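PDB 6Z3U: CYCLIN domain-containing protein from Chaetomium thermophilum, which is a cyclin-family protein that, with kinase and RING-type partners in the CAK complex, probably regulates a cyclin-dependent serine/threonine kinase. Local coordinates for residues A247-A252 / T321-R326; F189-G194 / Q238-A243; P78-P83 / S126-P131; K34-A39 / A84-L89; G143-G148 / A170-L175. All coordinates share one frame; numbering follows the deposited sequence.

Contact 1. Residues A247-A252 / T321-R326; sequences ADRGLA and TIEACR
The guanidinium of Arg326 carries that of Arg249 on one face, with Arg249 CZ 3.6 Å above the plane and over its centre. On the other group the overlap is less central: Arg326 NE sits over one face of the Arg249 guanidinium, toward its rim, and the two planes are inclined by 32°. The edge of the Arg249 group is put to different use. There NH2 donates to Glu323 OE2 at 3.1 Å, with an N-H...O angle of 148°; the acceptor lies nearly in the guanidinium plane, and the carboxylate oxygen is met on its syn side, somewhat out of the carboxylate plane. Arg249 thus presents a face to one residue of helix 313-330 and an edge to another, one turn earlier. A bend in its chain at chi3 (-76°) turns the end of the side chain out of an otherwise extended path. Arg326 stays extended from CG to NE, and its NH2 donates to Ser245 O near the end of helix 236-247. The backbone that sets up this approach turns at Asp248, the N-cap of helix 249-261. Its OD1 accepts a weak capping bond from Leu251 N at 3.4 Å, while OD2 forms a salt bridge with Arg209. Stacked arginines illustrate a common compromise: faces of two like-charged groups approach while their edges seek acceptors. Here the carboxylate of Glu323 is likely to balance part of the positive charge gathered around it, and the backbone carbonyl of Ser245 gives Arg326 a polar partner of its own.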
# COMPACT_ATOMS: atom_id res chain seq x y z
N ALA A 247 29.18 -3.60 2.56
CA ALA A 247 29.47 -4.02 3.92
C ALA A 247 30.36 -5.26 3.95
O ALA A 247 31.27 -5.36 4.78
CB ALA A 247 28.17 -4.29 4.68
N ASP A 248 30.12 -6.21 3.04
CA ASP A 248 30.90 -7.44 2.99
C ASP A 248 30.75 -8.02 1.58
O ASP A 248 29.81 -8.76 1.30
CB ASP A 248 30.45 -8.43 4.05
CG ASP A 248 31.41 -9.60 4.22
OD1 ASP A 248 31.98 -10.06 3.21
OD2 ASP A 248 31.61 -10.04 5.37
N ARG A 249 31.69 -7.65 0.70
CA ARG A 249 31.60 -8.08 -0.69
C ARG A 249 31.57 -9.60 -0.82
O ARG A 249 30.94 -10.14 -1.74
CB ARG A 249 32.78 -7.52 -1.49
CG ARG A 249 32.65 -7.70 -3.00
CD ARG A 249 33.96 -7.38 -3.72
NE ARG A 249 34.20 -5.94 -3.84
CZ ARG A 249 33.67 -5.16 -4.77
NH1 ARG A 249 33.97 -3.87 -4.79
NH2 ARG A 249 32.85 -5.66 -5.68
N GLY A 250 32.24 -10.31 0.09
CA GLY A 250 32.25 -11.76 0.02
C GLY A 250 30.86 -12.36 0.14
O GLY A 250 30.50 -13.27 -0.61
N LEU A 251 30.07 -11.86 1.09
CA LEU A 251 28.72 -12.38 1.27
C LEU A 251 27.84 -12.08 0.07
O LEU A 251 27.06 -12.94 -0.37
CB LEU A 251 28.10 -11.79 2.54
CG LEU A 251 28.76 -12.17 3.87
CD1 LEU A 251 28.08 -11.45 5.02
CD2 LEU A 251 28.73 -13.67 4.09
N ALA A 252 27.94 -10.87 -0.48
CA ALA A 252 27.11 -10.50 -1.62
C ALA A 252 27.42 -11.36 -2.84
O ALA A 252 26.51 -11.86 -3.51
CB ALA A 252 27.30 -9.02 -1.95
N THR A 321 25.22 -4.96 -12.89
CA THR A 321 24.24 -3.98 -12.43
C THR A 321 24.47 -3.63 -10.96
O THR A 321 24.40 -2.45 -10.59
CB THR A 321 22.83 -4.52 -12.64
OG1 THR A 321 22.63 -4.84 -14.02
CG2 THR A 321 21.79 -3.49 -12.21
N ILE A 322 24.72 -4.63 -10.12
CA ILE A 322 24.98 -4.36 -8.71
C ILE A 322 26.24 -3.51 -8.56
O ILE A 322 26.29 -2.61 -7.72
CB ILE A 322 25.11 -5.68 -7.92
CG1 ILE A 322 23.87 -6.56 -8.12
CG2 ILE A 322 25.31 -5.39 -6.43
CD1 ILE A 322 22.59 -5.94 -7.65
N GLU A 323 27.26 -3.78 -9.37
CA GLU A 323 28.49 -3.00 -9.30
C GLU A 323 28.23 -1.55 -9.68
O GLU A 323 28.81 -0.63 -9.09
CB GLU A 323 29.56 -3.62 -10.20
CG GLU A 323 30.99 -3.24 -9.83
CD GLU A 323 31.38 -3.69 -8.43
OE1 GLU A 323 32.04 -2.91 -7.72
OE2 GLU A 323 31.01 -4.82 -8.05
N ALA A 324 27.37 -1.32 -10.67
CA ALA A 324 26.99 0.05 -11.01
C ALA A 324 26.26 0.71 -9.85
O ALA A 324 26.51 1.88 -9.54
CB ALA A 324 26.11 0.05 -12.26
N CYS A 325 25.36 -0.02 -9.19
CA CYS A 325 24.69 0.51 -8.00
C CYS A 325 25.67 0.67 -6.85
O CYS A 325 25.58 1.63 -6.07
CB CYS A 325 23.54 -0.40 -7.60
SG CYS A 325 22.61 0.17 -6.16
N ARG A 326 26.61 -0.27 -6.71
CA ARG A 326 27.60 -0.18 -5.64
C ARG A 326 28.40 1.12 -5.74
O ARG A 326 28.73 1.73 -4.72
CB ARG A 326 28.53 -1.39 -5.69
CG ARG A 326 29.27 -1.67 -4.40
CD ARG A 326 30.24 -2.82 -4.57
NE ARG A 326 30.90 -3.20 -3.32
CZ ARG A 326 32.02 -2.64 -2.85
NH1 ARG A 326 32.62 -1.67 -3.53
NH2 ARG A 326 32.54 -3.06 -1.71

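Contact 2. Residues F189-G194 / Q238-A243; sequences FRALRG and QIMLAA
Apolar packing between side chains comes first: Met240 reaches from helix 236-247 to helix 189-200, where Ala191 and Leu192 receive it. Its CG lies 4.0 Å from Ala191 CB, and the methyl end, CE, touches Leu192 CD1 at 3.4 Å, a distance not to be pressed at this resolution. The Leu192 and Met240 side chains cross at about a right angle, so the methionine passes across the base of the leucine and meets one of its branches at the tip. A second kind of contact is between side chain and backbone. Met240 CG lies 3.5 Å from Leu192 N, and SD faces Ala191 O at 4.0 Å, so much of the thioether rests directly on the helix main chain. The backbones come close here, the CA atoms of Leu192 and Met240 being 5.9 Å apart, and Ala191 contributes no more than a methyl group to the interface. The methionine first sets off with CG opposite its own backbone N (chi1 175°), then folds at chi2 (-89°) and again at chi3, which lays SD and CE along helix 189-200. An alanine here would remove the CG, SD and CE contacts and is likely to open a gap beside Leu192. Helix 207-221 adjoins the leucine through Ala217 and Arg218, and Pro188 also packs on Met240. No hydrogen bond joins the two segments. The chemistry is therefore that of close helix packing in the C-terminal cyclin domain, in which a flexible thioether fits itself to a neighbouring backbone and the attraction is dispersive, with little directional demand.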
# COMPACT_ATOMS: atom_id res chain seq x y z
N PHE A 189 14.84 -2.57 3.06
CA PHE A 189 15.14 -2.94 4.44
C PHE A 189 14.72 -4.38 4.72
O PHE A 189 15.53 -5.19 5.19
CB PHE A 189 14.44 -1.97 5.40
CG PHE A 189 14.76 -0.53 5.14
CD1 PHE A 189 15.99 0.00 5.49
CD2 PHE A 189 13.82 0.30 4.55
CE1 PHE A 189 16.28 1.33 5.25
CE2 PHE A 189 14.11 1.63 4.31
CZ PHE A 189 15.34 2.15 4.66
N ARG A 190 13.47 -4.72 4.43
CA ARG A 190 13.01 -6.08 4.65
C ARG A 190 13.72 -7.06 3.73
O ARG A 190 13.95 -8.22 4.10
CB ARG A 190 11.50 -6.17 4.45
CG ARG A 190 10.88 -7.42 5.05
CD ARG A 190 9.37 -7.41 4.88
NE ARG A 190 8.73 -6.34 5.65
CZ ARG A 190 8.42 -5.14 5.16
NH1 ARG A 190 8.69 -4.83 3.89
NH2 ARG A 190 7.85 -4.24 5.94
N ALA A 191 14.07 -6.62 2.51
CA ALA A 191 14.86 -7.46 1.62
C ALA A 191 16.20 -7.83 2.25
O ALA A 191 16.70 -8.94 2.03
CB ALA A 191 15.08 -6.75 0.29
N LEU A 192 16.80 -6.93 3.03
CA LEU A 192 18.08 -7.22 3.66
C LEU A 192 17.95 -8.36 4.66
O LEU A 192 18.73 -9.31 4.64
CB LEU A 192 18.62 -5.96 4.35
CG LEU A 192 19.88 -6.12 5.21
CD1 LEU A 192 21.06 -6.60 4.38
CD2 LEU A 192 20.20 -4.80 5.90
N ARG A 193 16.95 -8.28 5.55
CA ARG A 193 16.77 -9.33 6.54
C ARG A 193 16.42 -10.65 5.87
O ARG A 193 16.74 -11.72 6.41
CB ARG A 193 15.69 -8.92 7.54
CG ARG A 193 15.62 -9.79 8.78
CD ARG A 193 15.01 -9.03 9.95
NE ARG A 193 16.00 -8.23 10.66
CZ ARG A 193 15.72 -7.35 11.62
NH1 ARG A 193 14.46 -7.14 11.98
NH2 ARG A 193 16.69 -6.68 12.21
N GLY A 194 15.79 -10.60 4.70
CA GLY A 194 15.54 -11.82 3.95
C GLY A 194 16.81 -12.42 3.38
O GLY A 194 16.99 -13.64 3.37
N GLN A 238 18.33 -5.16 -6.02
CA GLN A 238 19.61 -4.69 -6.53
C GLN A 238 20.26 -3.73 -5.54
O GLN A 238 21.46 -3.85 -5.23
CB GLN A 238 19.41 -4.03 -7.89
CG GLN A 238 18.95 -4.99 -8.98
CD GLN A 238 18.51 -4.28 -10.24
OE1 GLN A 238 18.50 -3.05 -10.31
NE2 GLN A 238 18.15 -5.05 -11.26
N ILE A 239 19.50 -2.76 -5.04
CA ILE A 239 20.03 -1.83 -4.05
C ILE A 239 20.43 -2.58 -2.78
O ILE A 239 21.49 -2.31 -2.19
CB ILE A 239 19.01 -0.72 -3.75
CG1 ILE A 239 18.74 0.11 -5.01
CG2 ILE A 239 19.50 0.17 -2.62
CD1 ILE A 239 17.59 1.08 -4.86
N MET A 240 19.59 -3.51 -2.34
CA MET A 240 19.89 -4.26 -1.12
C MET A 240 21.20 -5.02 -1.24
O MET A 240 22.04 -4.97 -0.33
CB MET A 240 18.73 -5.22 -0.81
CG MET A 240 18.98 -6.13 0.38
SD MET A 240 19.79 -7.67 -0.10
CE MET A 240 21.06 -7.79 1.15
N LEU A 241 21.39 -5.74 -2.35
CA LEU A 241 22.65 -6.45 -2.55
C LEU A 241 23.83 -5.49 -2.62
O LEU A 241 24.93 -5.83 -2.18
CB LEU A 241 22.57 -7.30 -3.82
CG LEU A 241 21.63 -8.51 -3.78
CD1 LEU A 241 21.37 -9.03 -5.18
CD2 LEU A 241 22.20 -9.60 -2.89
N ALA A 242 23.62 -4.29 -3.16
CA ALA A 242 24.71 -3.33 -3.27
C ALA A 242 25.15 -2.84 -1.90
O ALA A 242 26.36 -2.76 -1.62
CB ALA A 242 24.29 -2.15 -4.15
N ALA A 243 24.20 -2.52 -1.02
CA ALA A 243 24.56 -2.10 0.33
C ALA A 243 25.26 -3.22 1.08
O ALA A 243 26.21 -2.97 1.84
CB ALA A 243 23.31 -1.65 1.09

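Contact 3. Residues P78-P83 / S126-P131; sequences PEFLTP and SIMTYP
A Met-aromatic contact between Met128 and Phe80 joins two loops, one leading into helix 83-103 and the other into helix 132-146. The sulfur approaches the ring at its edge, near the ring plane: SD is 5.2 Å from the Phe80 centroid, in a direction 85° off the ring normal. Its nearest ring atom is Phe80 CD1 at 3.9 Å, and Phe80 CB lies equally close. The same sulfur also meets the backbone of the next residue. Leu81 N donates a weak hydrogen bond to Met128 SD, 3.6 Å long, while Leu81 CB packs against SD from 4.1 Å. A straight run through chi2 carries SD out to both neighbours, and the bend at chi3 (-87°) then brings Met128 CE round toward Leu81 O, 3.9 Å away. The loop that delivers this methionine is itself braced by an ST turn. Ser126 OG accepts from Met128 N at 2.9 Å, and Ser126 O takes a backbone bond from Thr129 N, so the backbone on which Met128 sits is held by two short-range bonds. Beyond the pair, Leu357 of helix 343-358 packs on both Leu81 and Met128, and Arg40 and Thr44 of helix 25-48 touch Phe80. Further along the second loop the protein kinase chain comes into contact, its Asp79 packing against Thr129 and Tyr130, while Tyr130 OH is hydrogen-bonded to Arg365 NE of the cyclin.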
# COMPACT_ATOMS: atom_id res chain seq x y z
N PRO A 78 15.50 38.15 -12.76
CA PRO A 78 16.52 37.66 -11.84
C PRO A 78 17.27 36.46 -12.40
O PRO A 78 16.95 35.92 -13.45
CB PRO A 78 15.70 37.27 -10.60
CG PRO A 78 14.40 36.81 -11.18
CD PRO A 78 14.16 37.64 -12.42
N GLU A 79 18.30 36.05 -11.65
CA GLU A 79 19.08 34.86 -12.00
C GLU A 79 18.35 33.62 -11.49
O GLU A 79 18.14 33.47 -10.28
CB GLU A 79 20.48 34.95 -11.39
CG GLU A 79 21.19 36.26 -11.63
CD GLU A 79 22.49 36.35 -10.87
OE1 GLU A 79 22.94 37.49 -10.58
OE2 GLU A 79 23.06 35.29 -10.55
N PHE A 80 17.97 32.73 -12.40
CA PHE A 80 17.27 31.51 -12.03
C PHE A 80 18.27 30.42 -11.67
O PHE A 80 19.40 30.40 -12.15
CB PHE A 80 16.37 31.05 -13.19
CG PHE A 80 15.28 32.03 -13.52
CD1 PHE A 80 14.07 32.00 -12.83
CD2 PHE A 80 15.46 32.97 -14.51
CE1 PHE A 80 13.07 32.90 -13.14
CE2 PHE A 80 14.46 33.87 -14.82
CZ PHE A 80 13.26 33.84 -14.13
N LEU A 81 17.83 29.49 -10.82
CA LEU A 81 18.70 28.41 -10.37
C LEU A 81 19.08 27.50 -11.54
O LEU A 81 18.28 27.26 -12.45
CB LEU A 81 18.01 27.59 -9.28
CG LEU A 81 17.82 28.25 -7.91
CD1 LEU A 81 17.36 27.21 -6.90
CD2 LEU A 81 19.11 28.90 -7.44
N THR A 82 20.32 26.98 -11.49
CA THR A 82 20.77 26.00 -12.46
C THR A 82 20.21 24.62 -12.10
O THR A 82 20.02 24.32 -10.92
CB THR A 82 22.30 25.94 -12.48
OG1 THR A 82 22.83 27.18 -12.00
CG2 THR A 82 22.82 25.68 -13.88
N PRO A 83 19.93 23.77 -13.09
CA PRO A 83 19.46 22.41 -12.77
C PRO A 83 20.31 21.71 -11.73
O PRO A 83 19.78 20.99 -10.88
CB PRO A 83 19.50 21.70 -14.13
CG PRO A 83 19.28 22.79 -15.13
CD PRO A 83 19.92 24.03 -14.55
N SER A 126 9.64 21.94 -10.02
CA SER A 126 10.90 22.63 -9.78
C SER A 126 10.91 23.25 -8.40
O SER A 126 9.87 23.60 -7.84
CB SER A 126 11.13 23.71 -10.84
OG SER A 126 11.87 24.79 -10.28
N ILE A 127 12.12 23.38 -7.84
CA ILE A 127 12.29 24.01 -6.54
C ILE A 127 11.89 25.48 -6.57
O ILE A 127 11.55 26.06 -5.54
CB ILE A 127 13.75 23.85 -6.06
CG1 ILE A 127 14.00 22.40 -5.63
CG2 ILE A 127 14.06 24.80 -4.92
CD1 ILE A 127 13.46 22.06 -4.26
N MET A 128 11.95 26.12 -7.75
CA MET A 128 11.56 27.51 -7.88
C MET A 128 10.05 27.71 -7.91
O MET A 128 9.60 28.86 -7.92
CB MET A 128 12.17 28.10 -9.16
CG MET A 128 13.68 28.10 -9.18
SD MET A 128 14.35 28.80 -10.69
CE MET A 128 14.40 27.38 -11.77
N THR A 129 9.27 26.63 -7.92
CA THR A 129 7.81 26.70 -7.96
C THR A 129 7.18 26.53 -6.59
O THR A 129 6.30 27.32 -6.22
CB THR A 129 7.26 25.65 -8.93
OG1 THR A 129 8.04 25.64 -10.13
CG2 THR A 129 5.81 25.95 -9.28
N TYR A 130 7.59 25.52 -5.83
CA TYR A 130 7.03 25.25 -4.51
C TYR A 130 8.15 25.18 -3.47
O TYR A 130 9.24 24.69 -3.77
CB TYR A 130 6.24 23.94 -4.52
CG TYR A 130 5.10 23.92 -5.52
CD1 TYR A 130 3.98 24.72 -5.34
CD2 TYR A 130 5.15 23.11 -6.64
CE1 TYR A 130 2.93 24.71 -6.25
CE2 TYR A 130 4.11 23.09 -7.56
CZ TYR A 130 3.00 23.89 -7.36
OH TYR A 130 1.97 23.88 -8.27
N PRO A 131 7.89 25.64 -2.25
CA PRO A 131 8.97 25.81 -1.27
C PRO A 131 9.45 24.48 -0.71
O PRO A 131 8.68 23.77 -0.04
CB PRO A 131 8.32 26.67 -0.17
CG PRO A 131 6.87 26.39 -0.27
CD PRO A 131 6.57 26.02 -1.70

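Contact 4. Residues K34-A39 / A84-L89; sequences KTNAAA and AEELLL
On its way to Asn36, which reaches across to Glu86, helix 25-48 passes Thr35, whose OG1 is hydrogen-bonded to Met31 O and Ile123 O. Asn36 itself carries the contact. A chi1 of 163° swings its amide away from the backbone N, and ND2 donates to Glu86 OE1 at a refined distance of 2.5 Å, too short to be taken literally at this resolution. The bond is nearly straight, at 170°. The acceptor lies close to the amide plane, whereas the donor meets OE1 on its syn side but 32° out of the carboxylate plane. Asn36 CB adds a contact with OE1 of Glu86 at 3.4 Å. ND2 has a second acceptor in Leu81 O, so two bonds fix the turn of the amide. One turn on, Ala39 packs against Ser126, whose OG forms a weak hydrogen bond with Glu86 OE2. A leucine in place of Glu86 would probably deprive Asn36 ND2 of one of its two acceptors and Ser126 of its weak partner. The arrangement is a buried polar bridge between helices, by which helix 25-48, in the N-terminal part of the chain, is joined to helix 83-103, consistent with the extra terminal helices that cyclin H adds to its cyclin repeats.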
# COMPACT_ATOMS: atom_id res chain seq x y z
N LYS A 34 14.22 19.78 -18.20
CA LYS A 34 13.01 20.32 -18.81
C LYS A 34 12.06 20.89 -17.77
O LYS A 34 11.34 21.86 -18.05
CB LYS A 34 12.31 19.23 -19.62
CG LYS A 34 13.03 18.86 -20.91
CD LYS A 34 12.44 17.63 -21.56
CE LYS A 34 13.16 17.29 -22.86
NZ LYS A 34 12.51 16.16 -23.59
N THR A 35 12.02 20.30 -16.56
CA THR A 35 11.18 20.84 -15.50
C THR A 35 11.69 22.20 -15.04
O THR A 35 10.90 23.11 -14.77
CB THR A 35 11.14 19.86 -14.32
OG1 THR A 35 10.64 18.59 -14.77
CG2 THR A 35 10.22 20.37 -13.23
N ASN A 36 13.02 22.33 -14.91
CA ASN A 36 13.64 23.61 -14.57
C ASN A 36 13.46 24.63 -15.68
O ASN A 36 13.12 25.79 -15.41
CB ASN A 36 15.14 23.38 -14.31
CG ASN A 36 15.96 24.66 -14.35
OD1 ASN A 36 16.33 25.12 -15.43
ND2 ASN A 36 16.29 25.20 -13.18
N ALA A 37 13.68 24.23 -16.94
CA ALA A 37 13.54 25.16 -18.05
C ALA A 37 12.10 25.64 -18.20
O ALA A 37 11.86 26.83 -18.44
CB ALA A 37 14.02 24.50 -19.34
N ALA A 38 11.13 24.73 -18.08
CA ALA A 38 9.73 25.13 -18.16
C ALA A 38 9.37 26.07 -17.02
O ALA A 38 8.66 27.06 -17.23
CB ALA A 38 8.83 23.89 -18.14
N ALA A 39 9.83 25.77 -15.80
CA ALA A 39 9.60 26.66 -14.68
C ALA A 39 10.24 28.02 -14.92
O ALA A 39 9.66 29.06 -14.57
CB ALA A 39 10.15 26.04 -13.39
N ALA A 84 21.64 21.89 -11.78
CA ALA A 84 22.51 21.29 -10.78
C ALA A 84 22.30 21.93 -9.41
O ALA A 84 22.25 21.24 -8.39
CB ALA A 84 23.97 21.40 -11.21
N GLU A 85 22.18 23.26 -9.38
CA GLU A 85 21.88 23.94 -8.12
C GLU A 85 20.50 23.58 -7.61
O GLU A 85 20.28 23.53 -6.39
CB GLU A 85 21.98 25.46 -8.29
CG GLU A 85 23.38 25.95 -8.63
CD GLU A 85 23.43 27.46 -8.83
OE1 GLU A 85 24.52 28.04 -8.63
OE2 GLU A 85 22.39 28.06 -9.18
N GLU A 86 19.56 23.32 -8.52
CA GLU A 86 18.24 22.85 -8.11
C GLU A 86 18.35 21.47 -7.47
O GLU A 86 17.78 21.23 -6.40
CB GLU A 86 17.31 22.82 -9.33
CG GLU A 86 15.88 23.26 -9.06
CD GLU A 86 15.05 23.36 -10.32
OE1 GLU A 86 15.24 24.33 -11.08
OE2 GLU A 86 14.20 22.47 -10.55
N LEU A 87 19.08 20.56 -8.11
CA LEU A 87 19.28 19.22 -7.56
C LEU A 87 20.08 19.25 -6.27
O LEU A 87 19.92 18.36 -5.42
CB LEU A 87 19.98 18.34 -8.60
CG LEU A 87 20.20 16.87 -8.25
CD1 LEU A 87 18.91 16.20 -7.84
CD2 LEU A 87 20.82 16.15 -9.45
N LEU A 88 20.95 20.25 -6.10
CA LEU A 88 21.76 20.33 -4.89
C LEU A 88 20.89 20.63 -3.67
O LEU A 88 21.10 20.06 -2.60
CB LEU A 88 22.84 21.39 -5.06
CG LEU A 88 24.14 21.20 -4.27
CD1 LEU A 88 25.19 22.21 -4.71
CD2 LEU A 88 23.91 21.30 -2.78
N LEU A 89 19.91 21.53 -3.82
CA LEU A 89 19.04 21.84 -2.69
C LEU A 89 18.14 20.66 -2.35
O LEU A 89 17.83 20.42 -1.18
CB LEU A 89 18.20 23.08 -3.00
CG LEU A 89 18.92 24.42 -3.02
CD1 LEU A 89 17.93 25.56 -3.24
CD2 LEU A 89 19.71 24.64 -1.74

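Contact 5. Residues G143-G148 / A170-L175; sequences GCKAEG and AGEFLL
Lys145 lays the end of its side chain against one carboxylate oxygen of Glu172: CD is 3.3 Å and CE 3.2 Å from OE1, and NZ forms a salt bridge with it. The refined NZ to OE1 separation of 2.4 Å is doubtfully short, though the pairing of charges is plain. Both chains are stretched out beyond CG and cross at about a right angle. Glu172 is the first residue of helix 172-178; with chi1 at -169° its chain departs on the far side from its N, which carries the carboxylate toward the lysine. Lys145 comes from the last turns of helix 132-146, which a Schellman motif closes: Gly148, with positive phi, is the C-prime residue, and Gly148 N donates to Lys145 O at 3.0 Å. Both charged ends have further partners on the protein kinase chain. Lys145 NZ donates to the carbonyls of its Asp132 and Met134, and Glu172 OE2 accepts from the backbone N of the same Met134. Pairing within the cyclin is likely to hold each group in position for these bonds. Such a joint grip on kinase main chain is consistent with the conserved lysine-glutamate pair of cyclins, as in cyclin A, where it binds backbone near the start of the PSTAIRE helix of its CDK.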
# COMPACT_ATOMS: atom_id res chain seq x y z
N GLY A 143 4.05 10.67 4.19
CA GLY A 143 4.74 9.39 4.28
C GLY A 143 4.19 8.52 5.39
O GLY A 143 4.09 7.30 5.24
N CYS A 144 3.83 9.13 6.52
CA CYS A 144 3.18 8.38 7.59
C CYS A 144 1.91 7.72 7.07
O CYS A 144 1.72 6.50 7.21
CB CYS A 144 2.86 9.31 8.76
SG CYS A 144 4.30 9.86 9.71
N LYS A 145 1.02 8.51 6.48
CA LYS A 145 -0.25 7.98 5.98
C LYS A 145 -0.01 6.85 4.99
O LYS A 145 -0.65 5.79 5.07
CB LYS A 145 -1.05 9.10 5.33
CG LYS A 145 -1.47 10.21 6.29
CD LYS A 145 -2.36 11.23 5.61
CE LYS A 145 -3.05 12.13 6.62
NZ LYS A 145 -3.90 13.16 5.97
N ALA A 146 0.93 7.04 4.06
CA ALA A 146 1.20 6.02 3.06
C ALA A 146 1.68 4.71 3.69
O ALA A 146 1.58 3.66 3.05
CB ALA A 146 2.25 6.52 2.07
N GLU A 147 2.19 4.76 4.92
CA GLU A 147 2.69 3.58 5.61
C GLU A 147 1.78 3.15 6.75
O GLU A 147 2.20 2.40 7.64
CB GLU A 147 4.11 3.83 6.13
CG GLU A 147 5.13 4.03 5.02
CD GLU A 147 5.33 2.79 4.17
OE1 GLU A 147 5.14 1.67 4.70
OE2 GLU A 147 5.67 2.93 2.98
N GLY A 148 0.53 3.61 6.75
CA GLY A 148 -0.45 3.16 7.72
C GLY A 148 -0.48 3.94 9.02
O GLY A 148 -1.20 3.53 9.94
N ALA A 170 -1.72 22.41 3.58
CA ALA A 170 -1.87 23.09 2.29
C ALA A 170 -1.12 22.39 1.17
O ALA A 170 -1.48 22.55 0.00
CB ALA A 170 -1.39 24.54 2.41
N GLY A 171 -0.07 21.64 1.50
CA GLY A 171 0.73 20.99 0.49
C GLY A 171 0.44 19.51 0.33
O GLY A 171 0.99 18.86 -0.56
N GLU A 172 -0.42 18.96 1.19
CA GLU A 172 -0.67 17.52 1.17
C GLU A 172 -1.19 17.07 -0.20
O GLU A 172 -0.60 16.20 -0.84
CB GLU A 172 -1.66 17.14 2.27
CG GLU A 172 -1.78 15.63 2.48
CD GLU A 172 -2.87 15.24 3.46
OE1 GLU A 172 -2.70 14.23 4.17
OE2 GLU A 172 -3.90 15.94 3.51
N PHE A 173 -2.30 17.66 -0.65
CA PHE A 173 -2.86 17.25 -1.94
C PHE A 173 -1.93 17.62 -3.08
O PHE A 173 -1.84 16.89 -4.07
CB PHE A 173 -4.23 17.90 -2.14
CG PHE A 173 -5.00 17.31 -3.29
CD1 PHE A 173 -5.35 15.97 -3.30
CD2 PHE A 173 -5.38 18.10 -4.37
CE1 PHE A 173 -6.05 15.42 -4.35
CE2 PHE A 173 -6.09 17.56 -5.42
CZ PHE A 173 -6.43 16.22 -5.42
N LEU A 174 -1.23 18.75 -2.96
CA LEU A 174 -0.25 19.11 -3.97
C LEU A 174 0.81 18.03 -4.12
O LEU A 174 1.15 17.61 -5.23
CB LEU A 174 0.39 20.45 -3.61
CG LEU A 174 1.35 21.05 -4.64
CD1 LEU A 174 0.60 21.44 -5.91
CD2 LEU A 174 2.08 22.25 -4.05
N LEU A 175 1.33 17.53 -2.99
CA LEU A 175 2.31 16.45 -3.04
C LEU A 175 1.71 15.21 -3.70
O LEU A 175 2.38 14.54 -4.49
CB LEU A 175 2.79 16.12 -1.63
CG LEU A 175 3.71 14.91 -1.48
CD1 LEU A 175 5.06 15.17 -2.13
CD2 LEU A 175 3.88 14.54 -0.01

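How the contacts relate
The contacts fall into groups along an elongated, all-helical chain. Contacts 3 and 4 interlock, their centres 6 Å apart and their segments alternating in sequence; Met128 CE packs against Asn36 and Glu86, so the loop pair and the helix pair share one interior. Contact 5, the one whose touching residues grip the kinase chain, lies about 23 Å from both, centre to centre, and meets contact 3 where Leu174 packs on Tyr130. Contacts 1 and 2 are neighbours in the C-terminal cyclin domain, with centres 10 Å apart and Ile322 and Cys325 packed on helix 236-247. Between contacts 2 and 5 the nearest atoms are about 7 Å apart, whereas contacts 1 and 3 have centres about 36 Å apart.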